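Local structure of structural protein VP1 (Trichodysplasia spinulosa-associated polyomavirus, 4U62) at residues Glu11-Val16 against Lys275-Asn280; Tyr68-Ile73 against Gln178-Asp183; Val102-Asn107 against Arg263-Tyr268. The protein is the major capsid protein of a polyomavirus, assembling into the pentamers of the viral shell and probably carrying the receptor-binding surface. All coordinates share one frame; numbering follows the deposited sequence.

Contact 1: Glu11-Val16 against Lys275-Asn280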
loop_
_atom_site.group_PDB
_atom_site.type_symbol
_atom_site.label_atom_id
_atom_site.label_comp_id
_atom_site.label_asym_id
_atom_site.label_seq_id
_atom_site.Cartn_x
_atom_site.Cartn_y
_atom_site.Cartn_z
ATOM N N GLU A 11 -29.704 -4.495 -28.789
ATOM C CA GLU A 11 -30.785 -4.421 -27.797
ATOM C C GLU A 11 -30.890 -5.782 -27.128
ATOM O O GLU A 11 -31.281 -6.754 -27.761
ATOM C CB GLU A 11 -32.129 -4.044 -28.436
ATOM C CG GLU A 11 -33.313 -4.038 -27.457
ATOM C CD GLU A 11 -34.671 -3.748 -28.097
ATOM O OE1 GLU A 11 -35.681 -3.684 -27.352
ATOM O OE2 GLU A 11 -34.750 -3.587 -29.334
ATOM N N VAL A 12 -30.599 -5.823 -25.833
ATOM C CA VAL A 12 -30.606 -7.105 -25.098
ATOM C C VAL A 12 -31.977 -7.440 -24.560
ATOM O O VAL A 12 -32.734 -6.576 -24.087
ATOM C CB VAL A 12 -29.580 -7.211 -23.928
ATOM C CG1 VAL A 12 -28.165 -7.031 -24.447
ATOM C CG2 VAL A 12 -29.923 -6.256 -22.793
ATOM N N LEU A 13 -32.333 -8.718 -24.665
ATOM C CA LEU A 13 -33.604 -9.217 -24.173
ATOM C C LEU A 13 -33.311 -10.203 -23.032
ATOM O O LEU A 13 -32.413 -9.935 -22.248
ATOM C CB LEU A 13 -34.451 -9.807 -25.315
ATOM C CG LEU A 13 -34.754 -8.826 -26.459
ATOM C CD1 LEU A 13 -35.434 -9.558 -27.595
ATOM C CD2 LEU A 13 -35.651 -7.663 -25.991
ATOM N N ASN A 14 -34.047 -11.307 -22.931
ATOM C CA ASN A 14 -33.918 -12.183 -21.784
ATOM C C ASN A 14 -32.793 -13.199 -21.919
ATOM O O ASN A 14 -32.334 -13.501 -23.013
ATOM C CB ASN A 14 -35.229 -12.928 -21.516
ATOM C CG ASN A 14 -36.369 -11.990 -21.112
ATOM O OD1 ASN A 14 -36.153 -10.918 -20.543
ATOM N ND2 ASN A 14 -37.580 -12.394 -21.415
ATOM N N LEU A 15 -32.380 -13.739 -20.783
ATOM C CA LEU A 15 -31.482 -14.890 -20.766
ATOM C C LEU A 15 -32.164 -16.144 -21.307
ATOM O O LEU A 15 -33.375 -16.327 -21.148
ATOM C CB LEU A 15 -30.976 -15.163 -19.345
ATOM C CG LEU A 15 -30.290 -14.002 -18.627
ATOM C CD1 LEU A 15 -29.827 -14.464 -17.260
ATOM C CD2 LEU A 15 -29.111 -13.511 -19.439
ATOM N N VAL A 16 -31.372 -17.003 -21.957
ATOM C CA VAL A 16 -31.823 -18.314 -22.362
ATOM C C VAL A 16 -31.484 -19.284 -21.223
ATOM O O VAL A 16 -30.365 -19.302 -20.732
ATOM C CB VAL A 16 -31.140 -18.742 -23.681
ATOM C CG1 VAL A 16 -31.509 -20.169 -24.050
ATOM C CG2 VAL A 16 -31.540 -17.794 -24.803
ATOM N N LYS A 275 -25.996 -17.849 -22.629
ATOM C CA LYS A 275 -26.731 -17.455 -23.819
ATOM C C LYS A 275 -27.672 -16.319 -23.485
ATOM O O LYS A 275 -28.443 -16.410 -22.519
ATOM C CB LYS A 275 -27.525 -18.600 -24.372
ATOM C CG LYS A 275 -26.652 -19.718 -24.928
ATOM C CD LYS A 275 -27.507 -20.807 -25.511
ATOM C CE LYS A 275 -26.681 -21.964 -26.071
ATOM N NZ LYS A 275 -27.550 -23.055 -26.577
ATOM N N ARG A 276 -27.645 -15.290 -24.323
ATOM C CA ARG A 276 -28.542 -14.137 -24.209
ATOM C C ARG A 276 -29.305 -13.913 -25.511
ATOM O O ARG A 276 -28.715 -13.886 -26.586
ATOM C CB ARG A 276 -27.714 -12.908 -23.901
ATOM C CG ARG A 276 -28.449 -11.570 -23.976
ATOM C CD ARG A 276 -29.304 -11.320 -22.732
ATOM N NE ARG A 276 -28.453 -10.882 -21.631
ATOM C CZ ARG A 276 -28.859 -10.121 -20.616
ATOM N NH1 ARG A 276 -27.990 -9.750 -19.690
ATOM N NH2 ARG A 276 -30.117 -9.729 -20.554
ATOM N N THR A 277 -30.605 -13.720 -25.392
ATOM C CA THR A 277 -31.448 -13.333 -26.514
ATOM C C THR A 277 -31.295 -11.829 -26.762
ATOM O O THR A 277 -31.230 -11.041 -25.820
ATOM C CB THR A 277 -32.922 -13.687 -26.259
ATOM O OG1 THR A 277 -33.034 -15.080 -25.956
ATOM C CG2 THR A 277 -33.794 -13.354 -27.458
ATOM N N VAL A 278 -31.200 -11.440 -28.041
ATOM C CA VAL A 278 -31.066 -10.048 -28.460
ATOM C C VAL A 278 -32.052 -9.784 -29.597
ATOM O O VAL A 278 -32.522 -10.713 -30.289
ATOM C CB VAL A 278 -29.632 -9.678 -28.907
ATOM C CG1 VAL A 278 -28.635 -9.967 -27.801
ATOM C CG2 VAL A 278 -29.236 -10.427 -30.183
ATOM N N ARG A 279 -32.404 -8.508 -29.779
ATOM C CA ARG A 279 -33.262 -8.113 -30.867
ATOM C C ARG A 279 -32.492 -8.269 -32.181
ATOM O O ARG A 279 -31.300 -7.991 -32.246
ATOM C CB ARG A 279 -33.690 -6.643 -30.706
ATOM C CG ARG A 279 -34.609 -6.077 -31.782
ATOM C CD ARG A 279 -35.962 -6.760 -31.814
ATOM N NE ARG A 279 -36.676 -6.623 -30.543
ATOM C CZ ARG A 279 -37.532 -7.520 -30.046
ATOM N NH1 ARG A 279 -37.793 -8.660 -30.691
ATOM N NH2 ARG A 279 -38.119 -7.278 -28.877
ATOM N N ASN A 280 -33.233 -8.686 -33.203
ATOM C CA ASN A 280 -32.771 -8.735 -34.587
ATOM C C ASN A 280 -33.716 -7.885 -35.442
ATOM O O ASN A 280 -34.929 -8.124 -35.498
ATOM C CB ASN A 280 -32.785 -10.187 -35.054
ATOM C CG ASN A 280 -32.061 -10.401 -36.369
ATOM O OD1 ASN A 280 -31.065 -9.748 -36.653
ATOM N ND2 ASN A 280 -32.547 -11.338 -37.156
ATOM O OXT ASN A 280 -33.295 -6.923 -36.087
HETATM O O HOH W 1 -30.209 -5.622 -31.388
HETATM O O HOH W 2 -34.675 -15.459 -23.823
HETATM O O HOH W 3 -28.394 -17.699 -20.026
#

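Contact 2: Tyr68-Ile73 against Gln178-Asp183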
loop_
_atom_site.group_PDB
_atom_site.type_symbol
_atom_site.label_atom_id
_atom_site.label_comp_id
_atom_site.label_asym_id
_atom_site.label_seq_id
_atom_site.Cartn_x
_atom_site.Cartn_y
_atom_site.Cartn_z
ATOM N N TYR A 68 1.150 -6.365 -27.409
ATOM C CA TYR A 68 0.029 -7.057 -26.793
ATOM C C TYR A 68 -0.107 -8.490 -27.264
ATOM O O TYR A 68 0.124 -8.819 -28.448
ATOM C CB TYR A 68 -1.290 -6.327 -27.084
ATOM C CG TYR A 68 -1.356 -4.964 -26.428
ATOM C CD1 TYR A 68 -1.633 -4.862 -25.090
ATOM C CD2 TYR A 68 -1.143 -3.804 -27.148
ATOM C CE1 TYR A 68 -1.704 -3.619 -24.457
ATOM C CE2 TYR A 68 -1.207 -2.548 -26.531
ATOM C CZ TYR A 68 -1.452 -2.461 -25.183
ATOM O OH TYR A 68 -1.524 -1.235 -24.535
ATOM N N SER A 69 -0.497 -9.343 -26.333
ATOM C CA SER A 69 -0.893 -10.705 -26.662
ATOM C C SER A 69 -2.391 -10.645 -26.910
ATOM O O SER A 69 -3.115 -9.929 -26.203
ATOM C CB SER A 69 -0.611 -11.616 -25.485
ATOM O OG SER A 69 0.768 -11.676 -25.241
ATOM N N THR A 70 -2.890 -11.416 -27.874
ATOM C CA THR A 70 -4.329 -11.424 -28.133
ATOM C C THR A 70 -4.735 -12.706 -28.844
ATOM O O THR A 70 -3.924 -13.339 -29.545
ATOM C CB THR A 70 -4.806 -10.160 -28.894
ATOM O OG1 THR A 70 -6.237 -10.086 -28.864
ATOM C CG2 THR A 70 -4.342 -10.196 -30.325
ATOM N N ALA A 71 -5.972 -13.126 -28.599
ATOM C CA ALA A 71 -6.585 -14.246 -29.337
ATOM C C ALA A 71 -8.077 -14.019 -29.550
ATOM O O ALA A 71 -8.738 -13.391 -28.727
ATOM C CB ALA A 71 -6.383 -15.549 -28.595
ATOM N N ARG A 72 -8.587 -14.525 -30.665
ATOM C CA ARG A 72 -10.018 -14.664 -30.921
ATOM C C ARG A 72 -10.320 -16.130 -30.746
ATOM O O ARG A 72 -9.726 -17.001 -31.447
ATOM C CB ARG A 72 -10.383 -14.231 -32.352
ATOM C CG ARG A 72 -11.870 -14.346 -32.665
ATOM C CD ARG A 72 -12.165 -14.186 -34.150
ATOM N NE ARG A 72 -13.608 -14.221 -34.416
ATOM C CZ ARG A 72 -14.358 -15.318 -34.486
ATOM N NH1 ARG A 72 -13.841 -16.530 -34.306
ATOM N NH2 ARG A 72 -15.664 -15.191 -34.745
ATOM N N ILE A 73 -11.227 -16.428 -29.830
ATOM C CA ILE A 73 -11.644 -17.798 -29.545
ATOM C C ILE A 73 -12.982 -18.046 -30.204
ATOM O O ILE A 73 -13.913 -17.268 -30.057
ATOM C CB ILE A 73 -11.777 -18.056 -28.040
ATOM C CG1 ILE A 73 -10.453 -17.769 -27.313
ATOM C CG2 ILE A 73 -12.199 -19.497 -27.788
ATOM C CD1 ILE A 73 -10.599 -16.755 -26.221
ATOM N N GLN A 178 -6.992 2.242 -33.821
ATOM C CA GLN A 178 -6.856 0.900 -34.397
ATOM C C GLN A 178 -7.722 -0.085 -33.611
ATOM O O GLN A 178 -8.421 0.294 -32.652
ATOM C CB GLN A 178 -5.380 0.435 -34.432
ATOM C CG GLN A 178 -4.708 0.454 -35.793
ATOM C CD GLN A 178 -5.122 -0.702 -36.696
ATOM O OE1 GLN A 178 -6.076 -1.410 -36.409
ATOM N NE2 GLN A 178 -4.394 -0.892 -37.797
ATOM N N LYS A 179 -7.690 -1.346 -34.066
ATOM C CA LYS A 179 -8.317 -2.476 -33.391
ATOM C C LYS A 179 -7.246 -3.534 -33.205
ATOM O O LYS A 179 -6.460 -3.792 -34.118
ATOM C CB LYS A 179 -9.453 -3.075 -34.228
ATOM C CG LYS A 179 -10.675 -2.189 -34.343
ATOM C CD LYS A 179 -11.743 -2.873 -35.194
ATOM C CE LYS A 179 -12.835 -1.892 -35.575
ATOM N NZ LYS A 179 -13.835 -1.831 -34.487
ATOM N N LEU A 180 -7.214 -4.131 -32.020
ATOM C CA LEU A 180 -6.199 -5.150 -31.670
ATOM C C LEU A 180 -6.559 -6.481 -32.305
ATOM O O LEU A 180 -7.270 -7.300 -31.706
ATOM C CB LEU A 180 -6.054 -5.262 -30.158
ATOM C CG LEU A 180 -5.035 -6.289 -29.645
ATOM C CD1 LEU A 180 -3.664 -6.084 -30.296
ATOM C CD2 LEU A 180 -4.955 -6.199 -28.144
ATOM N N THR A 181 -6.091 -6.654 -33.538
ATOM C CA THR A 181 -6.480 -7.786 -34.367
ATOM C C THR A 181 -5.364 -8.791 -34.640
ATOM O O THR A 181 -5.585 -9.751 -35.388
ATOM C CB THR A 181 -7.000 -7.280 -35.726
ATOM O OG1 THR A 181 -6.030 -6.402 -36.312
ATOM C CG2 THR A 181 -8.314 -6.529 -35.556
ATOM N N LYS A 182 -4.171 -8.550 -34.107
ATOM C CA LYS A 182 -3.030 -9.409 -34.343
ATOM C C LYS A 182 -2.199 -9.554 -33.082
ATOM O O LYS A 182 -1.880 -8.569 -32.448
ATOM C CB LYS A 182 -2.178 -8.786 -35.432
ATOM C CG LYS A 182 -1.092 -9.655 -36.006
ATOM C CD LYS A 182 -0.393 -8.982 -37.189
ATOM C CE LYS A 182 -1.330 -8.201 -38.107
ATOM N NZ LYS A 182 -0.661 -7.811 -39.384
ATOM N N ASP A 183 -1.819 -10.793 -32.773
ATOM C CA ASP A 183 -0.940 -11.094 -31.644
ATOM C C ASP A 183 0.504 -10.694 -31.951
ATOM O O ASP A 183 0.964 -10.838 -33.081
ATOM C CB ASP A 183 -1.030 -12.581 -31.352
ATOM C CG ASP A 183 -0.140 -13.019 -30.208
ATOM O OD1 ASP A 183 -0.474 -12.728 -29.034
ATOM O OD2 ASP A 183 0.876 -13.710 -30.494
HETATM O O HOH W 4 -0.267 -7.258 -30.658
HETATM O O HOH W 5 -7.339 -10.229 -31.433
#

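Contact 3: Val102-Asn107 against Arg263-Tyr268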
loop_
_atom_site.group_PDB
_atom_site.type_symbol
_atom_site.label_atom_id
_atom_site.label_comp_id
_atom_site.label_asym_id
_atom_site.label_seq_id
_atom_site.Cartn_x
_atom_site.Cartn_y
_atom_site.Cartn_z
ATOM N N VAL A 102 4.913 -16.984 -11.709
ATOM C CA VAL A 102 5.475 -15.986 -10.809
ATOM C C VAL A 102 6.697 -16.521 -10.022
ATOM O O VAL A 102 7.680 -15.803 -9.853
ATOM C CB VAL A 102 4.383 -15.426 -9.856
ATOM C CG1 VAL A 102 5.013 -14.546 -8.761
ATOM C CG2 VAL A 102 3.372 -14.640 -10.657
ATOM N N SER A 103 6.641 -17.782 -9.589
ATOM C CA SER A 103 7.710 -18.366 -8.800
ATOM C C SER A 103 9.033 -18.411 -9.601
ATOM O O SER A 103 10.119 -18.546 -9.007
ATOM C CB SER A 103 7.324 -19.766 -8.314
ATOM O OG SER A 103 7.141 -20.645 -9.400
ATOM N N SER A 104 8.956 -18.342 -10.937
ATOM C CA SER A 104 10.177 -18.350 -11.745
ATOM C C SER A 104 11.088 -17.152 -11.465
ATOM O O SER A 104 12.291 -17.177 -11.796
ATOM C CB SER A 104 9.852 -18.436 -13.249
ATOM O OG SER A 104 9.398 -17.198 -13.750
ATOM N N LEU A 105 10.529 -16.112 -10.825
ATOM C CA LEU A 105 11.293 -14.940 -10.478
ATOM C C LEU A 105 12.126 -15.144 -9.202
ATOM O O LEU A 105 12.937 -14.278 -8.868
ATOM C CB LEU A 105 10.380 -13.710 -10.348
ATOM C CG LEU A 105 9.544 -13.456 -11.601
ATOM C CD1 LEU A 105 8.581 -12.306 -11.348
ATOM C CD2 LEU A 105 10.386 -13.207 -12.851
ATOM N N VAL A 106 11.949 -16.285 -8.536
ATOM C CA VAL A 106 12.773 -16.686 -7.383
ATOM C C VAL A 106 14.014 -17.380 -7.958
ATOM O O VAL A 106 14.168 -18.601 -7.857
ATOM C CB VAL A 106 12.028 -17.654 -6.455
ATOM C CG1 VAL A 106 12.909 -18.060 -5.268
ATOM C CG2 VAL A 106 10.716 -17.035 -5.971
ATOM N N ASN A 107 14.863 -16.590 -8.588
ATOM C CA ASN A 107 16.048 -17.121 -9.297
ATOM C C ASN A 107 17.078 -16.024 -9.352
ATOM O O ASN A 107 16.883 -14.985 -10.020
ATOM C CB ASN A 107 15.686 -17.569 -10.719
ATOM C CG ASN A 107 16.851 -18.275 -11.416
ATOM O OD1 ASN A 107 18.007 -18.077 -11.050
ATOM N ND2 ASN A 107 16.537 -19.143 -12.393
ATOM N N ARG A 263 11.323 -8.869 -19.394
ATOM C CA ARG A 263 10.835 -10.200 -19.133
ATOM C C ARG A 263 9.319 -10.132 -18.944
ATOM O O ARG A 263 8.818 -9.285 -18.181
ATOM C CB ARG A 263 11.491 -10.761 -17.879
ATOM C CG ARG A 263 10.964 -12.105 -17.382
ATOM C CD ARG A 263 10.928 -13.160 -18.460
ATOM N NE ARG A 263 10.784 -14.490 -17.916
ATOM C CZ ARG A 263 10.505 -15.571 -18.642
ATOM N NH1 ARG A 263 10.289 -15.457 -19.950
ATOM N NH2 ARG A 263 10.444 -16.767 -18.063
ATOM N N GLY A 264 8.598 -11.022 -19.618
ATOM C CA GLY A 264 7.151 -11.177 -19.434
ATOM C C GLY A 264 6.746 -12.593 -19.040
ATOM O O GLY A 264 7.532 -13.546 -19.152
ATOM N N LEU A 265 5.530 -12.710 -18.534
ATOM C CA LEU A 265 4.976 -13.977 -18.107
ATOM C C LEU A 265 3.647 -14.229 -18.805
ATOM O O LEU A 265 2.965 -13.276 -19.215
ATOM C CB LEU A 265 4.788 -13.998 -16.573
ATOM C CG LEU A 265 6.040 -14.053 -15.691
ATOM C CD1 LEU A 265 5.709 -14.025 -14.209
ATOM C CD2 LEU A 265 6.901 -15.265 -15.986
ATOM N N PRO A 266 3.254 -15.509 -18.925
ATOM C CA PRO A 266 1.982 -15.840 -19.529
ATOM C C PRO A 266 0.812 -15.553 -18.610
ATOM O O PRO A 266 0.979 -15.407 -17.390
ATOM C CB PRO A 266 2.058 -17.350 -19.770
ATOM C CG PRO A 266 3.298 -17.824 -19.101
ATOM C CD PRO A 266 3.953 -16.690 -18.409
ATOM N N ARG A 267 -0.365 -15.488 -19.207
ATOM C CA ARG A 267 -1.596 -15.278 -18.449
ATOM C C ARG A 267 -2.627 -16.333 -18.800
ATOM O O ARG A 267 -2.831 -16.665 -19.960
ATOM C CB ARG A 267 -2.151 -13.871 -18.694
ATOM C CG ARG A 267 -3.446 -13.608 -17.954
ATOM C CD ARG A 267 -3.853 -12.151 -18.119
ATOM N NE ARG A 267 -3.066 -11.219 -17.312
ATOM C CZ ARG A 267 -3.375 -10.828 -16.073
ATOM N NH1 ARG A 267 -4.437 -11.329 -15.435
ATOM N NH2 ARG A 267 -2.608 -9.925 -15.441
ATOM N N TYR A 268 -3.284 -16.846 -17.762
ATOM C CA TYR A 268 -4.349 -17.838 -17.862
ATOM C C TYR A 268 -5.713 -17.165 -17.712
ATOM O O TYR A 268 -5.841 -16.213 -16.938
ATOM C CB TYR A 268 -4.197 -18.871 -16.746
ATOM C CG TYR A 268 -5.399 -19.785 -16.542
ATOM C CD1 TYR A 268 -5.553 -20.924 -17.300
ATOM C CD2 TYR A 268 -6.342 -19.524 -15.552
ATOM C CE1 TYR A 268 -6.629 -21.766 -17.105
ATOM C CE2 TYR A 268 -7.414 -20.354 -15.350
ATOM C CZ TYR A 268 -7.551 -21.467 -16.133
ATOM O OH TYR A 268 -8.592 -22.348 -15.936
HETATM O O HOH W 6 11.113 -15.958 -15.364
#

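Contact 1: Glu11-Val16 against Lys275-Asn280
Backbone hydrogen bonds join Glu11-Val16 to Lys275-Asn280 as antiparallel strands; the axes of strands 12-15 and 275-279 approach to 4.5 Å and their directions differ by 150°. Arg279 N donates to Glu11 O, Leu13 N to Thr277 O at 2.8 Å, Thr277 N to Asn14 O and Val16 N to Lys275 O. Val12 faces Val278 and Leu15 faces Arg276 as non-hydrogen-bonded pairs; the pairing slips by one residue between them, which defines a beta bulge. Leu13 O at the bulge is taken by a side chain instead: Arg276 NH2 reaches it at 2.9 Å, in the guanidinium plane. Bends at chi2 and chi3 (both 78°) fold the arginine back to this carbonyl. Leu15 CD2 covers one guanidinium face, 3.5 Å from NE of Arg276, and Val12 CG2 lies over the opposite one. Glu11 and Arg279 run side by side, but their salt bridge is long, OE2 of Glu11 standing 3.8 Å from NE of Arg279; Leu13 CD1 rests on a face of that guanidinium. Waters link Glu11 N to Arg279 O and Val16 O to Lys275 O. Since Arg276 NE also pairs with Glu91, the buried guanidinium satisfies the bulge carbonyl while its charge is probably balanced from the neighbouring strand 86-99.

Contact 2: Tyr68-Ile73 against Gln178-Asp183
A carboxylate, not a backbone carbonyl, receives the sole direct hydrogen bond between Tyr68-Ile73 and Gln178-Asp183: Thr70 N donates to Asp183 OD1 at 3.0 Å with an N-H...O angle of 155°. OD1 accepts through its anti lone pair, the one turned from OD2, while OD2 forms a salt bridge with Arg32. CG of Asp183, anti to its own backbone N (chi1 179°), extends the carboxylate to the strand, where OD1 also lies 3.1 Å from Ser69 CA. The carboxylate thus ties a strand amide to a charged loop residue. Leu180, the centre of an inverse gamma turn, supplies the apolar part. Its CD2 lies 3.8 Å from Tyr68 CB, the two side chains crossing at about a right angle, and its CG lies 3.9 Å from Thr70 CB. The methyl CG2 of Thr70 abuts the peptide between Lys182 and Asp183. Two waters complete the junction: one donates to both Tyr68 O and Lys182 O, and another bridges Leu180 O and Thr70 OG1, which is also bonded to Ser245. In the fold, strand 69-74 pairs with strand 241-254 in the large sheet, and the turn after strand 177-179, an outer strand of the small sheet, comes down onto its start.

Contact 3: Val102-Asn107 against Arg263-Tyr268
Val102 meets Leu265 at the start of the 3-10 segment 102-105, where Leu265 CD1 approaches Val102 CA to 3.9 Å. The side chains touch more loosely, Val102 CG2 lying 4.3 Å from that same methyl. Leu265 has its CG opposite the carbonyl carbon (chi1 -70°) and an extended chi2 of 178°, a shape that carries both methyls to the short helical turn. Val102 also packs on Leu217 and Phe219 of strand 216-220.

The turn is defined by its own bonding, Leu105 N to Val102 O at 3.0 Å and then Val106 N to Ser103 O. Ser103 faces away from Arg263-Tyr268, and its OG bonds to Val188 O and Trp191 O of a neighbouring subunit. Polyomavirus VP1 has a jelly-roll fold and forms pentamers; here the turn follows strand 86-99, packs against the antiparallel strands 241-254 and 260-279 of its own large sheet, and at Ser103 also engages the next subunit.

Ser104 brings a hydroxyl to the contact. Its OG stands 3.9 Å from Leu265 CD2, the second methyl of that leucine, and bonds to Gly101 O. No hydrogen bond joins the two segments directly. Instead, one water donates to Ser104 OG at 2.7 Å and accepts from Arg263 NH2 at 2.9 Å, lying at the guanidinium edge and in its plane. Arg263 is further fixed by NH1 to Gly44 O, by a cation-pi contact with Tyr45 and by NH2 to Gln170 O of the neighbouring subunit.

Leu105 CD1 closes on Leu265 CD1 at 4.4 Å, so CD1 of Leu265 is approached by both Val102 and Leu105. Val250 of strand 241-254 packs against Leu105 and Leu265 alike, while Tyr207 of the neighbouring subunit packs on Leu105.

All three contacts reach the large antiparallel sheet. Contacts 1 and 3 share strand 260-279, which meets the 3-10 turn near its start and, near its end, the first residues of strand 12-29; their centres are about 40 Å apart, on opposite sides of the chain's centre. Contact 2 brings the turn after strand 177-179 of the small sheet to the start of strand 69-74, its centre about 26 Å from that of contact 1 and 22 Å from that of contact 3. Along the chain, contact 1 joins stretches close to the two ends and encloses the others, whereas the segments of contacts 2 and 3 alternate. Subunit neighbours reach contacts 2 and 3 but not contact 1, placing pentamer interfaces close to the former two.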